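Local coordinates for periplasmic binding protein (Pseudomonas aeruginosa, PDB 2R79), which binds heme in the periplasm and probably delivers it to an inner-membrane transporter for uptake into the cell, at residues V55-M69 with L78-K91. Residues are numbered along the deposited sequence; the frame is centred on the assembly and turned at random.
Sequences VLALRPDILIGTEEM and LEGAGVRVETLSAK
Strands 62-65 and 85-87 pair in parallel as the two strands of a beta-alpha-beta unit, with helix 72-80 as the crossover between them. Leu-63 pairs with Val-85 and uses both its backbone polar atoms: its N donates to Arg-84 O and its O accepts from Glu-86 N, each at 2.7 Å. Gly-65 continues the ladder: Gly-65 N donates to Glu-86 O over a longer 3.2 Å, and Gly-65 O accepts from Leu-88 N.

Leu-63 and Val-85 share the sheet face turned to the crossover helix, and Leu-78 of that helix packs on Leu-63. Leu-63 has CG anti to its backbone N (chi1 169°), and its CD2 meets Leu-78 CD1 at 3.6 Å, the two side chains crossing at about a right angle. Leu-63 and Val-85 lie side by side and point the same way. Leu-56 CD2 packs on Val-83 CG2 at 3.7 Å. On the other face, Ile-62 CD1 touches Glu-86 CG at 3.6 Å and lies over one face of the Arg-84 guanidinium, toward its rim. Arg-84 NE forms a nearly straight salt bridge to Glu-86 OE2 at 3.1 Å, in the guanidinium plane.

Past the strands, the bent side chain of Glu-67 accepts from Ala-90 N through the syn lone pair of OE1 (2.8 Å). Glu-68 OE2 bonds to Gln-47 and Gly-242, close to the heme and its axial ligand Tyr-46.

Strand 85-87 is the outermost on its side within the chain, while strand 62-65 also pairs with strand 5-7. Helix 94-108 covers Glu-86 and Leu-88, and its Trp-107 makes a cation-pi contact with Arg-84.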
ATOM      1  N   VAL A  55      36.277   1.661   1.464  1.00 49.26           N
ATOM      2  CA  VAL A  55      36.420   0.679   2.531  1.00 48.24           C
ATOM      3  C   VAL A  55      37.291   1.219   3.657  1.00 46.96           C
ATOM      4  O   VAL A  55      36.983   1.026   4.832  1.00 47.03           O
ATOM      5  CB  VAL A  55      37.030  -0.650   2.005  1.00 47.81           C
ATOM      6  CG1 VAL A  55      36.312  -1.087   0.740  1.00 47.92           C
ATOM      7  CG2 VAL A  55      38.501  -0.486   1.741  1.00 49.55           C
ATOM      8  N   LEU A  56      38.371   1.903   3.296  1.00 46.23           N
ATOM      9  CA  LEU A  56      39.288   2.465   4.281  1.00 45.26           C
ATOM     10  C   LEU A  56      38.577   3.420   5.228  1.00 44.73           C
ATOM     11  O   LEU A  56      38.881   3.465   6.422  1.00 44.59           O
ATOM     12  CB  LEU A  56      40.433   3.196   3.572  1.00 44.33           C
ATOM     13  CG  LEU A  56      41.362   2.273   2.781  1.00 44.86           C
ATOM     14  CD1 LEU A  56      42.351   3.082   1.964  1.00 43.29           C
ATOM     15  CD2 LEU A  56      42.078   1.344   3.756  1.00 43.67           C
ATOM     16  N   ALA A  57      37.622   4.172   4.685  1.00 43.76           N
ATOM     17  CA  ALA A  57      36.849   5.146   5.451  1.00 41.68           C
ATOM     18  C   ALA A  57      36.063   4.513   6.588  1.00 41.88           C
ATOM     19  O   ALA A  57      35.671   5.191   7.537  1.00 41.69           O
ATOM     20  CB  ALA A  57      35.903   5.883   4.526  1.00 40.80           C
ATOM     21  N   LEU A  58      35.831   3.210   6.486  1.00 42.31           N
ATOM     22  CA  LEU A  58      35.076   2.480   7.492  1.00 41.18           C
ATOM     23  C   LEU A  58      35.961   1.839   8.558  1.00 41.66           C
ATOM     24  O   LEU A  58      35.460   1.197   9.473  1.00 41.24           O
ATOM     25  CB  LEU A  58      34.220   1.405   6.815  1.00 39.43           C
ATOM     26  CG  LEU A  58      33.138   1.917   5.859  1.00 39.08           C
ATOM     27  CD1 LEU A  58      32.480   0.749   5.148  1.00 38.77           C
ATOM     28  CD2 LEU A  58      32.110   2.718   6.636  1.00 37.70           C
ATOM     29  N   ARG A  59      37.274   2.008   8.441  1.00 42.70           N
ATOM     30  CA  ARG A  59      38.193   1.435   9.425  1.00 44.22           C
ATOM     31  C   ARG A  59      37.844  -0.037   9.673  1.00 43.15           C
ATOM     32  O   ARG A  59      37.590  -0.442  10.806  1.00 42.19           O
ATOM     33  CB  ARG A  59      38.092   2.213  10.743  1.00 45.92           C
ATOM     34  CG  ARG A  59      38.163   3.726  10.585  1.00 50.78           C
ATOM     35  CD  ARG A  59      38.164   4.441  11.937  1.00 54.95           C
ATOM     36  NE  ARG A  59      36.959   4.195  12.733  1.00 58.89           N
ATOM     37  CZ  ARG A  59      35.729   4.573  12.386  1.00 60.71           C
ATOM     38  NH1 ARG A  59      35.523   5.218  11.243  1.00 61.92           N
ATOM     39  NH2 ARG A  59      34.704   4.318  13.188  1.00 60.94           N
ATOM     40  N   PRO A  60      37.828  -0.856   8.609  1.00 42.86           N
ATOM     41  CA  PRO A  60      37.502  -2.279   8.734  1.00 43.07           C
ATOM     42  C   PRO A  60      38.615  -3.147   9.309  1.00 44.39           C
ATOM     43  O   PRO A  60      39.797  -2.945   9.013  1.00 45.53           O
ATOM     44  CB  PRO A  60      37.175  -2.670   7.301  1.00 42.52           C
ATOM     45  CG  PRO A  60      38.171  -1.864   6.530  1.00 41.33           C
ATOM     46  CD  PRO A  60      38.074  -0.503   7.197  1.00 42.21           C
ATOM     47  N   ASP A  61      38.231  -4.116  10.133  1.00 43.44           N
ATOM     48  CA  ASP A  61      39.191  -5.042  10.704  1.00 43.11           C
ATOM     49  C   ASP A  61      39.358  -6.179   9.704  1.00 42.25           C
ATOM     50  O   ASP A  61      40.389  -6.850   9.672  1.00 42.29           O
ATOM     51  CB  ASP A  61      38.686  -5.602  12.032  1.00 45.50           C
ATOM     52  CG  ASP A  61      38.764  -4.594  13.157  1.00 49.46           C
ATOM     53  OD1 ASP A  61      39.872  -4.068  13.399  1.00 52.09           O
ATOM     54  OD2 ASP A  61      37.727  -4.334  13.803  1.00 49.81           O
ATOM     55  N   ILE A  62      38.341  -6.384   8.875  1.00 38.96           N
ATOM     56  CA  ILE A  62      38.390  -7.450   7.893  1.00 37.89           C
ATOM     57  C   ILE A  62      37.516  -7.185   6.683  1.00 37.19           C
ATOM     58  O   ILE A  62      36.442  -6.601   6.786  1.00 39.20           O
ATOM     59  CB  ILE A  62      37.963  -8.798   8.526  1.00 37.73           C
ATOM     60  CG1 ILE A  62      37.995  -9.911   7.476  1.00 38.37           C
ATOM     61  CG2 ILE A  62      36.574  -8.674   9.124  1.00 37.45           C
ATOM     62  CD1 ILE A  62      37.663 -11.286   8.031  1.00 35.09           C
ATOM     63  N   LEU A  63      38.004  -7.605   5.526  1.00 36.84           N
ATOM     64  CA  LEU A  63      37.273  -7.464   4.282  1.00 35.90           C
ATOM     65  C   LEU A  63      37.126  -8.871   3.718  1.00 35.53           C
ATOM     66  O   LEU A  63      38.121  -9.563   3.508  1.00 35.14           O
ATOM     67  CB  LEU A  63      38.041  -6.590   3.284  1.00 36.60           C
ATOM     68  CG  LEU A  63      37.474  -6.608   1.856  1.00 37.32           C
ATOM     69  CD1 LEU A  63      36.019  -6.163   1.873  1.00 37.34           C
ATOM     70  CD2 LEU A  63      38.295  -5.703   0.952  1.00 37.75           C
ATOM     71  N   ILE A  64      35.890  -9.297   3.492  1.00 34.19           N
ATOM     72  CA  ILE A  64      35.652 -10.623   2.946  1.00 34.07           C
ATOM     73  C   ILE A  64      34.997 -10.531   1.573  1.00 34.51           C
ATOM     74  O   ILE A  64      34.224  -9.612   1.293  1.00 33.09           O
ATOM     75  CB  ILE A  64      34.755 -11.484   3.883  1.00 34.21           C
ATOM     76  CG1 ILE A  64      33.358 -10.874   4.000  1.00 34.25           C
ATOM     77  CG2 ILE A  64      35.384 -11.577   5.271  1.00 35.83           C
ATOM     78  CD1 ILE A  64      32.395 -11.724   4.808  1.00 31.04           C
ATOM     79  N   GLY A  65      35.326 -11.490   0.718  1.00 35.28           N
ATOM     80  CA  GLY A  65      34.769 -11.532  -0.620  1.00 36.25           C
ATOM     81  C   GLY A  65      35.165 -12.837  -1.276  1.00 37.46           C
ATOM     82  O   GLY A  65      35.851 -13.655  -0.663  1.00 35.73           O
ATOM     83  N   THR A  66      34.734 -13.041  -2.517  1.00 38.63           N
ATOM     84  CA  THR A  66      35.079 -14.261  -3.231  1.00 41.81           C
ATOM     85  C   THR A  66      36.068 -13.931  -4.343  1.00 44.03           C
ATOM     86  O   THR A  66      36.685 -12.866  -4.339  1.00 43.83           O
ATOM     87  CB  THR A  66      33.833 -14.927  -3.858  1.00 42.83           C
ATOM     88  OG1 THR A  66      33.304 -14.080  -4.887  1.00 43.82           O
ATOM     89  CG2 THR A  66      32.765 -15.167  -2.802  1.00 40.43           C
ATOM     90  N   GLU A  67      36.216 -14.854  -5.288  1.00 46.84           N
ATOM     91  CA  GLU A  67      37.120 -14.663  -6.417  1.00 50.18           C
ATOM     92  C   GLU A  67      36.649 -13.491  -7.265  1.00 50.72           C
ATOM     93  O   GLU A  67      37.462 -12.749  -7.812  1.00 51.61           O
ATOM     94  CB  GLU A  67      37.156 -15.916  -7.298  1.00 52.30           C
ATOM     95  CG  GLU A  67      37.598 -17.180  -6.597  1.00 56.30           C
ATOM     96  CD  GLU A  67      36.701 -17.547  -5.433  1.00 58.99           C
ATOM     97  OE1 GLU A  67      35.471 -17.643  -5.635  1.00 58.17           O
ATOM     98  OE2 GLU A  67      37.234 -17.744  -4.317  1.00 61.36           O
ATOM     99  N   GLU A  68      35.332 -13.335  -7.377  1.00 51.99           N
ATOM    100  CA  GLU A  68      34.754 -12.260  -8.179  1.00 53.71           C
ATOM    101  C   GLU A  68      34.865 -10.870  -7.556  1.00 54.02           C
ATOM    102  O   GLU A  68      34.315  -9.905  -8.082  1.00 54.03           O
ATOM    103  CB  GLU A  68      33.291 -12.580  -8.525  1.00 54.42           C
ATOM    104  CG  GLU A  68      32.428 -13.028  -7.363  1.00 56.58           C
ATOM    105  CD  GLU A  68      31.167 -13.753  -7.820  1.00 58.95           C
ATOM    106  OE1 GLU A  68      31.297 -14.729  -8.591  1.00 59.40           O
ATOM    107  OE2 GLU A  68      30.052 -13.357  -7.404  1.00 58.55           O
ATOM    108  N   MET A  69      35.581 -10.771  -6.439  1.00 54.44           N
ATOM    109  CA  MET A  69      35.779  -9.483  -5.783  1.00 54.11           C
ATOM    110  C   MET A  69      37.032  -8.841  -6.370  1.00 54.13           C
ATOM    111  O   MET A  69      38.058  -9.505  -6.526  1.00 53.85           O
ATOM    112  CB  MET A  69      35.951  -9.659  -4.270  1.00 53.97           C
ATOM    113  CG  MET A  69      36.499  -8.421  -3.565  1.00 52.50           C
ATOM    114  SD  MET A  69      36.583  -8.585  -1.769  1.00 53.86           S
ATOM    115  CE  MET A  69      37.900  -9.802  -1.578  1.00 51.75           C
ATOM    116  N   LEU A  78      44.756  -2.225  -0.681  1.00 63.71           N
ATOM    117  CA  LEU A  78      44.031  -2.374   0.575  1.00 62.98           C
ATOM    118  C   LEU A  78      44.857  -3.192   1.556  1.00 62.61           C
ATOM    119  O   LEU A  78      44.982  -2.835   2.729  1.00 62.05           O
ATOM    120  CB  LEU A  78      42.678  -3.057   0.351  1.00 62.21           C
ATOM    121  CG  LEU A  78      41.568  -2.227  -0.294  1.00 61.18           C
ATOM    122  CD1 LEU A  78      40.276  -3.023  -0.304  1.00 59.83           C
ATOM    123  CD2 LEU A  78      41.383  -0.935   0.480  1.00 60.52           C
ATOM    124  N   GLU A  79      45.416  -4.296   1.072  1.00 62.87           N
ATOM    125  CA  GLU A  79      46.239  -5.150   1.918  1.00 63.52           C
ATOM    126  C   GLU A  79      47.434  -4.336   2.396  1.00 63.15           C
ATOM    127  O   GLU A  79      47.823  -4.414   3.562  1.00 63.09           O
ATOM    128  CB  GLU A  79      46.709  -6.384   1.138  1.00 63.86           C
ATOM    129  CG  GLU A  79      45.580  -7.342   0.763  1.00 65.77           C
ATOM    130  CD  GLU A  79      46.058  -8.571  -0.000  1.00 66.30           C
ATOM    131  OE1 GLU A  79      46.559  -8.415  -1.135  1.00 66.79           O
ATOM    132  OE2 GLU A  79      45.930  -9.693   0.537  1.00 65.58           O
ATOM    133  N   GLY A  80      47.998  -3.542   1.491  1.00 62.40           N
ATOM    134  CA  GLY A  80      49.142  -2.720   1.840  1.00 62.44           C
ATOM    135  C   GLY A  80      48.810  -1.659   2.872  1.00 62.23           C
ATOM    136  O   GLY A  80      49.699  -1.131   3.546  1.00 61.83           O
ATOM    137  N   ALA A  81      47.525  -1.346   3.001  1.00 61.60           N
ATOM    138  CA  ALA A  81      47.075  -0.340   3.955  1.00 60.40           C
ATOM    139  C   ALA A  81      46.781  -0.958   5.320  1.00 59.22           C
ATOM    140  O   ALA A  81      46.269  -0.288   6.218  1.00 58.09           O
ATOM    141  CB  ALA A  81      45.836   0.364   3.418  1.00 61.20           C
ATOM    142  N   GLY A  82      47.103  -2.240   5.465  1.00 58.04           N
ATOM    143  CA  GLY A  82      46.880  -2.919   6.729  1.00 57.17           C
ATOM    144  C   GLY A  82      45.544  -3.633   6.863  1.00 56.93           C
ATOM    145  O   GLY A  82      45.290  -4.286   7.881  1.00 57.70           O
ATOM    146  N   VAL A  83      44.690  -3.523   5.848  1.00 54.16           N
ATOM    147  CA  VAL A  83      43.381  -4.175   5.890  1.00 51.54           C
ATOM    148  C   VAL A  83      43.482  -5.691   5.697  1.00 49.13           C
ATOM    149  O   VAL A  83      44.110  -6.172   4.754  1.00 48.54           O
ATOM    150  CB  VAL A  83      42.429  -3.613   4.800  1.00 51.95           C
ATOM    151  CG1 VAL A  83      41.088  -4.322   4.875  1.00 51.39           C
ATOM    152  CG2 VAL A  83      42.251  -2.108   4.974  1.00 49.64           C
ATOM    153  N   ARG A  84      42.859  -6.441   6.598  1.00 46.62           N
ATOM    154  CA  ARG A  84      42.862  -7.894   6.503  1.00 43.75           C
ATOM    155  C   ARG A  84      41.859  -8.329   5.431  1.00 43.17           C
ATOM    156  O   ARG A  84      40.646  -8.208   5.617  1.00 42.93           O
ATOM    157  CB  ARG A  84      42.482  -8.504   7.849  1.00 42.04           C
ATOM    158  CG  ARG A  84      42.370 -10.011   7.832  1.00 42.15           C
ATOM    159  CD  ARG A  84      41.902 -10.529   9.174  1.00 43.36           C
ATOM    160  NE  ARG A  84      41.670 -11.968   9.154  1.00 44.45           N
ATOM    161  CZ  ARG A  84      41.259 -12.668  10.206  1.00 46.24           C
ATOM    162  NH1 ARG A  84      41.037 -12.057  11.363  1.00 46.53           N
ATOM    163  NH2 ARG A  84      41.063 -13.975  10.102  1.00 48.22           N
ATOM    164  N   VAL A  85      42.368  -8.829   4.309  1.00 41.45           N
ATOM    165  CA  VAL A  85      41.514  -9.265   3.208  1.00 40.11           C
ATOM    166  C   VAL A  85      41.416 -10.783   3.107  1.00 41.16           C
ATOM    167  O   VAL A  85      42.415 -11.466   2.878  1.00 41.39           O
ATOM    168  CB  VAL A  85      42.028  -8.719   1.859  1.00 37.11           C
ATOM    169  CG1 VAL A  85      41.205  -9.284   0.717  1.00 35.27           C
ATOM    170  CG2 VAL A  85      41.957  -7.209   1.859  1.00 36.04           C
ATOM    171  N   GLU A  86      40.205 -11.303   3.277  1.00 41.52           N
ATOM    172  CA  GLU A  86      39.962 -12.738   3.197  1.00 43.41           C
ATOM    173  C   GLU A  86      39.207 -13.067   1.915  1.00 43.96           C
ATOM    174  O   GLU A  86      38.314 -12.327   1.500  1.00 45.23           O
ATOM    175  CB  GLU A  86      39.132 -13.209   4.390  1.00 45.07           C
ATOM    176  CG  GLU A  86      39.800 -13.068   5.740  1.00 49.43           C
ATOM    177  CD  GLU A  86      41.039 -13.926   5.874  1.00 51.64           C
ATOM    178  OE1 GLU A  86      40.991 -15.109   5.475  1.00 52.69           O
ATOM    179  OE2 GLU A  86      42.057 -13.420   6.394  1.00 53.85           O
ATOM    180  N   THR A  87      39.559 -14.182   1.291  1.00 43.31           N
ATOM    181  CA  THR A  87      38.888 -14.582   0.066  1.00 42.48           C
ATOM    182  C   THR A  87      38.235 -15.939   0.243  1.00 42.29           C
ATOM    183  O   THR A  87      38.914 -16.944   0.429  1.00 43.30           O
ATOM    184  CB  THR A  87      39.867 -14.656  -1.117  1.00 42.58           C
ATOM    185  OG1 THR A  87      40.425 -13.356  -1.354  1.00 42.84           O
ATOM    186  CG2 THR A  87      39.145 -15.128  -2.377  1.00 41.95           C
ATOM    187  N   LEU A  88      36.909 -15.958   0.211  1.00 41.15           N
ATOM    188  CA  LEU A  88      36.176 -17.204   0.343  1.00 39.64           C
ATOM    189  C   LEU A  88      35.894 -17.719  -1.055  1.00 37.80           C
ATOM    190  O   LEU A  88      36.298 -17.098  -2.036  1.00 37.46           O
ATOM    191  CB  LEU A  88      34.876 -16.994   1.125  1.00 39.50           C
ATOM    192  CG  LEU A  88      35.087 -16.933   2.641  1.00 40.33           C
ATOM    193  CD1 LEU A  88      35.932 -15.724   2.996  1.00 42.21           C
ATOM    194  CD2 LEU A  88      33.751 -16.864   3.340  1.00 41.76           C
ATOM    195  N   SER A  89      35.203 -18.849  -1.147  1.00 36.32           N
ATOM    196  CA  SER A  89      34.910 -19.455  -2.439  1.00 35.46           C
ATOM    197  C   SER A  89      33.502 -19.205  -2.969  1.00 35.21           C
ATOM    198  O   SER A  89      32.515 -19.339  -2.243  1.00 34.51           O
ATOM    199  CB  SER A  89      35.158 -20.961  -2.360  1.00 35.13           C
ATOM    200  OG  SER A  89      34.832 -21.593  -3.584  1.00 37.20           O
ATOM    201  N   ALA A  90      33.417 -18.853  -4.248  1.00 35.40           N
ATOM    202  CA  ALA A  90      32.130 -18.606  -4.890  1.00 35.45           C
ATOM    203  C   ALA A  90      31.705 -19.828  -5.694  1.00 35.39           C
ATOM    204  O   ALA A  90      30.653 -19.831  -6.324  1.00 37.28           O
ATOM    205  CB  ALA A  90      32.221 -17.390  -5.802  1.00 33.96           C
ATOM    206  N   LYS A  91      32.522 -20.872  -5.668  1.00 36.04           N
ATOM    207  CA  LYS A  91      32.206 -22.084  -6.413  1.00 38.35           C
ATOM    208  C   LYS A  91      30.852 -22.673  -6.019  1.00 37.59           C
ATOM    209  O   LYS A  91      30.512 -22.753  -4.841  1.00 36.24           O
ATOM    210  CB  LYS A  91      33.318 -23.119  -6.231  1.00 39.73           C
ATOM    211  CG  LYS A  91      34.633 -22.662  -6.836  1.00 43.73           C
ATOM    212  CD  LYS A  91      35.727 -23.697  -6.657  1.00 49.97           C
ATOM    213  CE  LYS A  91      37.059 -23.188  -7.205  1.00 52.91           C
ATOM    214  NZ  LYS A  91      38.174 -24.150  -6.944  1.00 56.18           N
TER